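Local coordinates for ribonuclease P protein component 3 (Thermococcus kodakarensis KOD1, PDB 3WYZ), which is a protein subunit of archaeal ribonuclease P, the RNA-based enzyme that probably with its help cleaves the 5' leader from precursor tRNA, at residues L88-G94 with V107-P113; W114-P120 with F158-T162; A136-S140 with T162-V166. All coordinates share one frame. Where two conformers were deposited one is given. Numbering follows the deposited sequence.

Contact 1 (L88-G94 with V107-P113); sequences LLYVQGG and VDALISP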
loop_
_atom_site.group_PDB
_atom_site.type_symbol
_atom_site.label_atom_id
_atom_site.label_comp_id
_atom_site.label_asym_id
_atom_site.label_seq_id
_atom_site.Cartn_x
_atom_site.Cartn_y
_atom_site.Cartn_z
ATOM N N LEU A 88 0.280 11.167 -0.176
ATOM C CA LEU A 88 -0.513 10.051 -0.665
ATOM C C LEU A 88 -1.384 9.575 0.478
ATOM O O LEU A 88 -0.932 9.498 1.620
ATOM C CB LEU A 88 0.364 8.893 -1.135
ATOM C CG LEU A 88 1.329 9.183 -2.275
ATOM C CD1 LEU A 88 2.161 7.955 -2.580
ATOM C CD2 LEU A 88 0.621 9.680 -3.527
ATOM N N LEU A 89 -2.634 9.251 0.170
ATOM C CA LEU A 89 -3.549 8.736 1.170
ATOM C C LEU A 89 -3.670 7.226 1.011
ATOM O O LEU A 89 -4.269 6.743 0.052
ATOM C CB LEU A 89 -4.914 9.419 1.045
ATOM C CG LEU A 89 -5.913 9.182 2.187
ATOM C CD1 LEU A 89 -5.349 9.661 3.512
ATOM C CD2 LEU A 89 -7.239 9.879 1.896
ATOM N N TYR A 90 -3.071 6.490 1.941
ATOM C CA TYR A 90 -3.260 5.048 2.030
ATOM C C TYR A 90 -4.304 4.731 3.092
ATOM O O TYR A 90 -4.520 5.516 4.013
ATOM C CB TYR A 90 -1.963 4.333 2.410
ATOM C CG TYR A 90 -0.810 4.461 1.441
ATOM C CD1 TYR A 90 -1.008 4.783 0.096
ATOM C CD2 TYR A 90 0.484 4.205 1.866
ATOM C CE1 TYR A 90 0.057 4.881 -0.780
ATOM C CE2 TYR A 90 1.549 4.291 0.999
ATOM C CZ TYR A 90 1.335 4.633 -0.321
ATOM O OH TYR A 90 2.409 4.718 -1.171
ATOM N N VAL A 91 -4.943 3.572 2.952
ATOM C CA VAL A 91 -5.858 3.056 3.963
ATOM C C VAL A 91 -5.499 1.606 4.256
ATOM O O VAL A 91 -5.307 0.811 3.342
ATOM C CB VAL A 91 -7.329 3.153 3.515
ATOM C CG1 VAL A 91 -8.258 2.505 4.541
ATOM C CG2 VAL A 91 -7.722 4.602 3.291
ATOM N N GLN A 92 -5.404 1.282 5.542
ATOM C CA GLN A 92 -5.161 -0.077 5.995
ATOM C C GLN A 92 -6.413 -0.919 5.767
ATOM O O GLN A 92 -7.490 -0.582 6.264
ATOM C CB GLN A 92 -4.809 -0.067 7.484
ATOM C CG GLN A 92 -4.511 -1.424 8.108
ATOM C CD GLN A 92 -3.044 -1.790 8.030
ATOM O OE1 GLN A 92 -2.545 -2.148 6.964
ATOM N NE2 GLN A 92 -2.343 -1.702 9.157
ATOM N N GLY A 93 -6.259 -2.009 5.013
ATOM C CA GLY A 93 -7.343 -2.946 4.770
ATOM C C GLY A 93 -7.563 -3.881 5.944
ATOM O O GLY A 93 -6.766 -3.908 6.874
ATOM N N GLY A 94 -8.649 -4.649 5.899
ATOM C CA GLY A 94 -8.961 -5.615 6.947
ATOM C C GLY A 94 -10.418 -5.627 7.368
ATOM O O GLY A 94 -10.970 -6.687 7.683
ATOM N N VAL A 107 -9.328 6.819 -2.930
ATOM C CA VAL A 107 -8.069 6.925 -2.211
ATOM C C VAL A 107 -6.934 6.402 -3.105
ATOM O O VAL A 107 -7.179 5.640 -4.047
ATOM C CB VAL A 107 -8.161 6.149 -0.868
ATOM C CG1 VAL A 107 -7.719 4.696 -1.006
ATOM C CG2 VAL A 107 -7.368 6.847 0.203
ATOM N N ASP A 108 -5.700 6.820 -2.824
ATOM C CA ASP A 108 -4.549 6.425 -3.651
ATOM C C ASP A 108 -4.335 4.913 -3.633
ATOM O O ASP A 108 -4.098 4.304 -4.673
ATOM C CB ASP A 108 -3.269 7.138 -3.196
ATOM C CG ASP A 108 -3.301 8.636 -3.475
ATOM O OD1 ASP A 108 -3.360 9.015 -4.667
ATOM O OD2 ASP A 108 -3.274 9.435 -2.506
ATOM N N ALA A 109 -4.409 4.305 -2.453
ATOM C CA ALA A 109 -4.209 2.863 -2.346
ATOM C C ALA A 109 -4.889 2.252 -1.136
ATOM O O ALA A 109 -4.971 2.874 -0.079
ATOM C CB ALA A 109 -2.725 2.538 -2.313
ATOM N N LEU A 110 -5.365 1.024 -1.319
ATOM C CA LEU A 110 -5.835 0.182 -0.234
ATOM C C LEU A 110 -4.758 -0.858 0.031
ATOM O O LEU A 110 -4.449 -1.666 -0.844
ATOM C CB LEU A 110 -7.144 -0.507 -0.621
ATOM C CG LEU A 110 -7.792 -1.422 0.420
ATOM C CD1 LEU A 110 -8.178 -0.627 1.655
ATOM C CD2 LEU A 110 -9.005 -2.135 -0.168
ATOM N N ILE A 111 -4.184 -0.822 1.230
ATOM C CA ILE A 111 -3.086 -1.705 1.590
ATOM C C ILE A 111 -3.627 -2.952 2.272
ATOM O O ILE A 111 -4.302 -2.852 3.300
ATOM C CB ILE A 111 -2.088 -1.012 2.545
ATOM C CG1 ILE A 111 -1.631 0.344 1.993
ATOM C CG2 ILE A 111 -0.881 -1.905 2.801
ATOM C CD1 ILE A 111 -0.957 0.297 0.634
ATOM N N SER A 112 -3.336 -4.116 1.685
ATOM C CA SER A 112 -3.653 -5.419 2.278
ATOM C C SER A 112 -5.104 -5.546 2.762
ATOM O O SER A 112 -5.354 -5.519 3.961
ATOM C CB SER A 112 -2.702 -5.704 3.443
ATOM O OG SER A 112 -1.367 -5.791 2.994
ATOM N N PRO A 113 -6.060 -5.694 1.830
ATOM C CA PRO A 113 -7.472 -5.836 2.213
ATOM C C PRO A 113 -7.756 -7.086 3.044
ATOM O O PRO A 113 -8.755 -7.129 3.763
ATOM C CB PRO A 113 -8.208 -5.900 0.862
ATOM C CG PRO A 113 -7.156 -6.229 -0.149
ATOM C CD PRO A 113 -5.886 -5.636 0.370
#

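Contact 2 (W114-P120 with F158-T162); sequences WFGRKDP and FMMKT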
loop_
_atom_site.group_PDB
_atom_site.type_symbol
_atom_site.label_atom_id
_atom_site.label_comp_id
_atom_site.label_asym_id
_atom_site.label_seq_id
_atom_site.Cartn_x
_atom_site.Cartn_y
_atom_site.Cartn_z
ATOM N N TRP A 114 -6.877 -8.081 2.931
ATOM C CA TRP A 114 -6.965 -9.336 3.684
ATOM C C TRP A 114 -6.482 -9.217 5.134
ATOM O O TRP A 114 -6.701 -10.124 5.935
ATOM C CB TRP A 114 -6.140 -10.435 2.982
ATOM C CG TRP A 114 -4.714 -10.030 2.751
ATOM C CD1 TRP A 114 -3.673 -10.116 3.636
ATOM C CD2 TRP A 114 -4.177 -9.437 1.560
ATOM N NE1 TRP A 114 -2.526 -9.617 3.068
ATOM C CE2 TRP A 114 -2.809 -9.188 1.797
ATOM C CE3 TRP A 114 -4.723 -9.094 0.318
ATOM C CZ2 TRP A 114 -1.979 -8.614 0.837
ATOM C CZ3 TRP A 114 -3.896 -8.516 -0.636
ATOM C CH2 TRP A 114 -2.540 -8.281 -0.370
ATOM N N PHE A 115 -5.807 -8.118 5.466
ATOM C CA PHE A 115 -5.093 -7.984 6.741
ATOM C C PHE A 115 -5.963 -8.326 7.954
ATOM O O PHE A 115 -6.963 -7.672 8.215
ATOM C CB PHE A 115 -4.524 -6.561 6.879
ATOM C CG PHE A 115 -3.700 -6.347 8.117
ATOM C CD1 PHE A 115 -2.448 -6.927 8.241
ATOM C CD2 PHE A 115 -4.174 -5.557 9.158
ATOM C CE1 PHE A 115 -1.681 -6.728 9.385
ATOM C CE2 PHE A 115 -3.408 -5.351 10.302
ATOM C CZ PHE A 115 -2.161 -5.941 10.417
ATOM N N GLY A 116 -5.571 -9.365 8.683
ATOM C CA GLY A 116 -6.284 -9.784 9.891
ATOM C C GLY A 116 -7.622 -10.450 9.621
ATOM O O GLY A 116 -8.553 -10.306 10.407
ATOM N N ARG A 117 -7.714 -11.188 8.517
ATOM C CA ARG A 117 -8.958 -11.851 8.124
ATOM C C ARG A 117 -8.733 -13.325 7.820
ATOM O O ARG A 117 -7.592 -13.797 7.747
ATOM C CB ARG A 117 -9.550 -11.188 6.877
ATOM C CG ARG A 117 -9.839 -9.702 7.003
ATOM C CD ARG A 117 -10.435 -9.164 5.706
ATOM N NE ARG A 117 -11.728 -9.770 5.396
ATOM C CZ ARG A 117 -12.875 -9.458 5.996
ATOM N NH1 ARG A 117 -12.925 -8.532 6.948
ATOM N NH2 ARG A 117 -13.988 -10.074 5.636
ATOM N N LYS A 118 -9.840 -14.040 7.635
ATOM C CA LYS A 118 -9.810 -15.424 7.165
ATOM C C LYS A 118 -10.315 -15.511 5.726
ATOM O O LYS A 118 -10.752 -16.565 5.287
ATOM C CB LYS A 118 -10.629 -16.331 8.092
ATOM C CG LYS A 118 -10.007 -16.533 9.466
ATOM C CD LYS A 118 -10.524 -15.530 10.486
ATOM C CE LYS A 118 -11.865 -15.950 11.079
ATOM N NZ LYS A 118 -11.763 -17.134 11.983
ATOM N N ASP A 119 -10.227 -14.397 4.998
ATOM C CA ASP A 119 -10.622 -14.330 3.590
ATOM C C ASP A 119 -9.950 -13.116 2.909
ATOM O O ASP A 119 -9.410 -12.243 3.594
ATOM C CB ASP A 119 -12.154 -14.257 3.465
ATOM C CG ASP A 119 -12.737 -12.983 4.060
ATOM O OD1 ASP A 119 -12.549 -11.887 3.477
ATOM O OD2 ASP A 119 -13.409 -13.083 5.108
ATOM N N PRO A 120 -9.979 -13.059 1.561
ATOM C CA PRO A 120 -9.284 -11.987 0.824
ATOM C C PRO A 120 -9.708 -10.559 1.158
ATOM O O PRO A 120 -8.896 -9.640 1.052
ATOM C CB PRO A 120 -9.624 -12.291 -0.637
ATOM C CG PRO A 120 -9.909 -13.740 -0.665
ATOM C CD PRO A 120 -10.537 -14.078 0.649
ATOM N N PHE A 158 -4.815 -15.677 0.133
ATOM C CA PHE A 158 -5.597 -14.446 0.018
ATOM C C PHE A 158 -4.990 -13.502 -1.005
ATOM O O PHE A 158 -5.710 -12.849 -1.758
ATOM C CB PHE A 158 -5.717 -13.717 1.369
ATOM C CG PHE A 158 -6.279 -14.565 2.483
ATOM C CD1 PHE A 158 -7.216 -15.560 2.233
ATOM C CD2 PHE A 158 -5.873 -14.351 3.792
ATOM C CE1 PHE A 158 -7.729 -16.328 3.266
ATOM C CE2 PHE A 158 -6.374 -15.114 4.827
ATOM C CZ PHE A 158 -7.304 -16.102 4.568
ATOM N N MET A 159 -3.664 -13.425 -1.010
ATOM C CA MET A 159 -2.944 -12.612 -1.981
ATOM C C MET A 159 -3.129 -13.133 -3.403
ATOM O O MET A 159 -3.232 -12.343 -4.338
ATOM C CB MET A 159 -1.461 -12.569 -1.644
ATOM C CG MET A 159 -1.142 -11.732 -0.420
ATOM S SD MET A 159 0.627 -11.674 -0.105
ATOM C CE MET A 159 0.676 -10.688 1.384
ATOM N N MET A 160 -3.167 -14.455 -3.559
ATOM C CA MET A 160 -3.459 -15.078 -4.849
ATOM C C MET A 160 -4.867 -14.739 -5.336
ATOM O O MET A 160 -5.042 -14.414 -6.504
ATOM C CB MET A 160 -3.287 -16.598 -4.774
ATOM C CG MET A 160 -1.840 -17.050 -4.652
ATOM S SD MET A 160 -1.690 -18.815 -4.309
ATOM C CE MET A 160 0.006 -18.934 -3.737
ATOM N N LYS A 161 -5.859 -14.814 -4.450
ATOM C CA LYS A 161 -7.248 -14.492 -4.815
ATOM C C LYS A 161 -7.387 -13.023 -5.219
ATOM O O LYS A 161 -8.053 -12.702 -6.204
ATOM C CB LYS A 161 -8.225 -14.795 -3.666
ATOM C CG LYS A 161 -8.344 -16.270 -3.291
ATOM C CD LYS A 161 -9.755 -16.628 -2.831
ATOM C CE LYS A 161 -9.786 -17.894 -1.978
ATOM N NZ LYS A 161 -11.141 -18.525 -1.943
ATOM N N THR A 162 -6.761 -12.139 -4.448
ATOM C CA THR A 162 -6.793 -10.715 -4.727
ATOM C C THR A 162 -6.061 -10.382 -6.029
ATOM O O THR A 162 -6.524 -9.551 -6.810
ATOM C CB THR A 162 -6.179 -9.909 -3.571
ATOM O OG1 THR A 162 -6.891 -10.192 -2.357
ATOM C CG2 THR A 162 -6.247 -8.433 -3.848
#

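Contact 3 (A136-S140 with T162-V166); sequences AIGFS and TWQLV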
loop_
_atom_site.group_PDB
_atom_site.type_symbol
_atom_site.label_atom_id
_atom_site.label_comp_id
_atom_site.label_asym_id
_atom_site.label_seq_id
_atom_site.Cartn_x
_atom_site.Cartn_y
_atom_site.Cartn_z
ATOM N N ALA A 136 -5.459 1.889 -6.241
ATOM C CA ALA A 136 -4.450 0.833 -6.301
ATOM C C ALA A 136 -4.566 -0.130 -5.128
ATOM O O ALA A 136 -5.012 0.239 -4.041
ATOM C CB ALA A 136 -3.053 1.433 -6.335
ATOM N N ILE A 137 -4.156 -1.373 -5.355
ATOM C CA ILE A 137 -4.062 -2.361 -4.281
ATOM C C ILE A 137 -2.611 -2.554 -3.886
ATOM O O ILE A 137 -1.783 -2.872 -4.734
ATOM C CB ILE A 137 -4.665 -3.716 -4.692
ATOM C CG1 ILE A 137 -6.139 -3.549 -5.067
ATOM C CG2 ILE A 137 -4.530 -4.739 -3.566
ATOM C CD1 ILE A 137 -7.043 -3.119 -3.923
ATOM N N GLY A 138 -2.327 -2.376 -2.595
ATOM C CA GLY A 138 -0.999 -2.591 -2.039
ATOM C C GLY A 138 -0.797 -3.992 -1.490
ATOM O O GLY A 138 -1.428 -4.380 -0.510
ATOM N N PHE A 139 0.096 -4.745 -2.121
ATOM C CA PHE A 139 0.460 -6.080 -1.663
ATOM C C PHE A 139 1.649 -5.995 -0.719
ATOM O O PHE A 139 2.800 -5.967 -1.165
ATOM C CB PHE A 139 0.807 -6.984 -2.852
ATOM C CG PHE A 139 -0.373 -7.345 -3.696
ATOM C CD1 PHE A 139 -0.757 -6.539 -4.742
ATOM C CD2 PHE A 139 -1.097 -8.494 -3.438
ATOM C CE1 PHE A 139 -1.848 -6.866 -5.523
ATOM C CE2 PHE A 139 -2.191 -8.832 -4.211
ATOM C CZ PHE A 139 -2.566 -8.017 -5.256
ATOM N N SER A 140 1.361 -5.952 0.584
ATOM C CA SER A 140 2.396 -5.802 1.606
ATOM C C SER A 140 3.059 -7.141 1.893
ATOM O O SER A 140 2.388 -8.151 2.032
ATOM C CB SER A 140 1.805 -5.223 2.897
ATOM O OG SER A 140 0.966 -6.171 3.546
ATOM N N THR A 162 -6.761 -12.139 -4.448
ATOM C CA THR A 162 -6.793 -10.715 -4.727
ATOM C C THR A 162 -6.061 -10.382 -6.029
ATOM O O THR A 162 -6.524 -9.551 -6.810
ATOM C CB THR A 162 -6.179 -9.909 -3.571
ATOM O OG1 THR A 162 -6.891 -10.192 -2.357
ATOM C CG2 THR A 162 -6.247 -8.433 -3.848
ATOM N N TRP A 163 -4.922 -11.022 -6.263
ATOM C CA TRP A 163 -4.181 -10.801 -7.505
ATOM C C TRP A 163 -5.021 -11.178 -8.729
ATOM O O TRP A 163 -5.081 -10.427 -9.688
ATOM C CB TRP A 163 -2.861 -11.578 -7.512
ATOM C CG TRP A 163 -2.287 -11.762 -8.891
ATOM C CD1 TRP A 163 -2.057 -12.938 -9.527
ATOM C CD2 TRP A 163 -1.907 -10.726 -9.811
ATOM N NE1 TRP A 163 -1.542 -12.710 -10.784
ATOM C CE2 TRP A 163 -1.447 -11.360 -10.986
ATOM C CE3 TRP A 163 -1.923 -9.328 -9.758
ATOM C CZ2 TRP A 163 -0.987 -10.646 -12.098
ATOM C CZ3 TRP A 163 -1.466 -8.613 -10.869
ATOM C CH2 TRP A 163 -1.009 -9.281 -12.027
ATOM N N GLN A 164 -5.671 -12.337 -8.685
ATOM C CA GLN A 164 -6.471 -12.828 -9.810
ATOM C C GLN A 164 -7.602 -11.860 -10.157
ATOM O O GLN A 164 -7.938 -11.677 -11.317
ATOM C CB GLN A 164 -7.055 -14.210 -9.490
ATOM C CG GLN A 164 -6.023 -15.333 -9.424
ATOM C CD GLN A 164 -6.569 -16.603 -8.784
ATOM O OE1 GLN A 164 -7.689 -17.018 -9.064
ATOM N NE2 GLN A 164 -5.773 -17.226 -7.925
ATOM N N LEU A 165 -8.193 -11.256 -9.123
ATOM C CA LEU A 165 -9.242 -10.246 -9.286
ATOM C C LEU A 165 -8.662 -8.936 -9.815
ATOM O O LEU A 165 -9.163 -8.387 -10.788
ATOM C CB LEU A 165 -9.960 -9.986 -7.955
ATOM C CG LEU A 165 -10.964 -11.060 -7.532
ATOM C CD1 LEU A 165 -11.336 -10.919 -6.060
ATOM C CD2 LEU A 165 -12.204 -11.000 -8.409
ATOM N N VAL A 166 -7.614 -8.447 -9.154
ATOM C CA VAL A 166 -6.871 -7.264 -9.588
ATOM C C VAL A 166 -6.484 -7.360 -11.066
ATOM O O VAL A 166 -6.655 -6.403 -11.828
ATOM C CB VAL A 166 -5.593 -7.072 -8.729
ATOM C CG1 VAL A 166 -4.570 -6.189 -9.424
ATOM C CG2 VAL A 166 -5.936 -6.502 -7.356
#

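Contact 1 (L88-G94 with V107-P113)
Backbone hydrogen bonds join the two segments as parallel neighbours. Val91 N donates to Ala109 O (3.1 Å), Ile111 N to Val91 O (2.9 Å) and Gly93 N to Ile111 O (2.7 Å). At the start of the ladder Leu89 N donates to the carboxylate oxygen Asp108 OD2 (2.8 Å, nearly linear). This side-chain acceptor extends the pairing beyond the strand 109-111. Leu89 O receives two weak bonds, from Asp108 N (3.2 Å) and Ala109 N (3.5 Å). The strand axes lie 4.8 Å apart at an angle of 31°.

Tyr90, Gln92, Ala109 and Ile111 point to one face of the sheet. There Tyr90 CD1 meets Ala109 CB (3.7 Å), and Ile111 CD1 lies over the tyrosine ring. The Tyr90 hydroxyl is bonded to Met16 O of the first strand. On the other face Val91 CG2 touches Val107 CG2 (3.8 Å), and Val91 and Leu110 pack on helix 96-104. Leu89 CG also meets Val107 CG2 (3.4 Å). Gly93 sits tightly against the residues just after strand 109-111, its CA 3.9 Å from Pro113 CA. A beta carbon here would clash with Ser112 O and Pro113 CA.

Strand 88-92, helix 96-104 and strand 109-111 form a beta-alpha-beta unit, the repeating element of the TIM barrel-like fold of this protein.

Contact 2 (W114-P120 with F158-T162)
Phe158, Trp114 and Pro120 carry most of this contact, which buries 449 Å² in all. Phe158 points from its helix toward the loop 114-120, which curves over one side of its ring. Asp119 N lies over one ring face, 3.4 Å from Phe158 CZ. Lys118 C is 3.3 Å from Phe158 CZ, and Arg117 O is 3.4 Å from Phe158 CE2. The ring thus packs largely against loop backbone.

Trp114 reaches along the helix. Its CB meets Phe158 CB (3.7 Å). Met159 CG makes a CH-pi contact over the six-membered ring, 3.8 Å from the centroid. Met159 CE touches Trp114 CZ2 (3.4 Å), and the sulfur lies obliquely to the ring in a Met-aromatic contact. Pro120 ends the segment, against the helix. Its CG rests on Lys161 CB (3.6 Å), and its CD is 4.0 Å from Phe158 CD1.

Trp114 to Arg117 form a type II beta turn, with Gly116 at positive phi. Arg117 NE makes a salt bridge to Asp119 OD1 (3.0 Å), while Arg117 NH1 bonds to Gly94 O. The arrangement is aromatic packing of a beta-alpha loop, leading from strand 109-111 to helix 124-133, against the outer helix 149-168 of the TIM barrel-like fold.

Contact 3 (A136-S140 with T162-V166)
Strand 136-140 and the helical segment 162-166 run nearly antiparallel, at 154° between their N-to-C directions. Their axes come no closer than 10.7 Å, the spacing of a helix layered on a sheet. The nearest CA atoms are those of Ile137 and Val166, 7.8 Å apart. Mainly side chains bridge this gap.

From the strand, Ile137 and Phe139 both point toward the helix. Their partners, Thr162 and Val166, stand one helical turn apart, and Val166 N bonds to Thr162 O (2.8 Å). Ile137 CG1 meets Val166 CG2 (3.7 Å), and Ile137 CG2 lies 4.1 Å from Thr162 CG2. The Phe139 ring extends farther. Its CZ lies 4.0 Å from Thr162 CG2, 4.2 Å from Val166 CG2 and 3.9 Å from Trp163 CA. Thr162 offers its methyl group to the sheet, while its hydroxyl donates to Phe158 O, one turn back. This satisfies the polar atom inside an apolar interface.

All five touching residues are buried. Arg173 and Ile175 of the last strand pack against Phe139, and Arg173 also touches Trp163 and Val166. The contact is the strand-to-helix packing of a parallel alpha/beta fold, joining helix 149-168 to the sheet of the TIM barrel-like domain.

The three contacts run from the sheet to its outer helix layer. Strands 109-111 and 136-140 are neighbours, so contacts 1 and 3 meet through Leu110 O and Gly138 N (2.8 Å). Ser112 OG and Ser140 OG add a probable hydrogen bond of 2.4 Å. Contact 2 begins where contact 1 ends along the chain. Arg117 NH1 ties its loop back to Gly94 O (2.8 Å). Contacts 2 and 3 share Thr162, and Trp114 CH2 packs 3.4 Å from Phe139 CD2. Their centres are about 10 Å apart. A glycerol, probably from crystallisation, is hydrogen-bonded to Gln92 OE1 in contact 1; Gln92 NE2 packs 4.0 Å from Phe115 CE2 of contact 2.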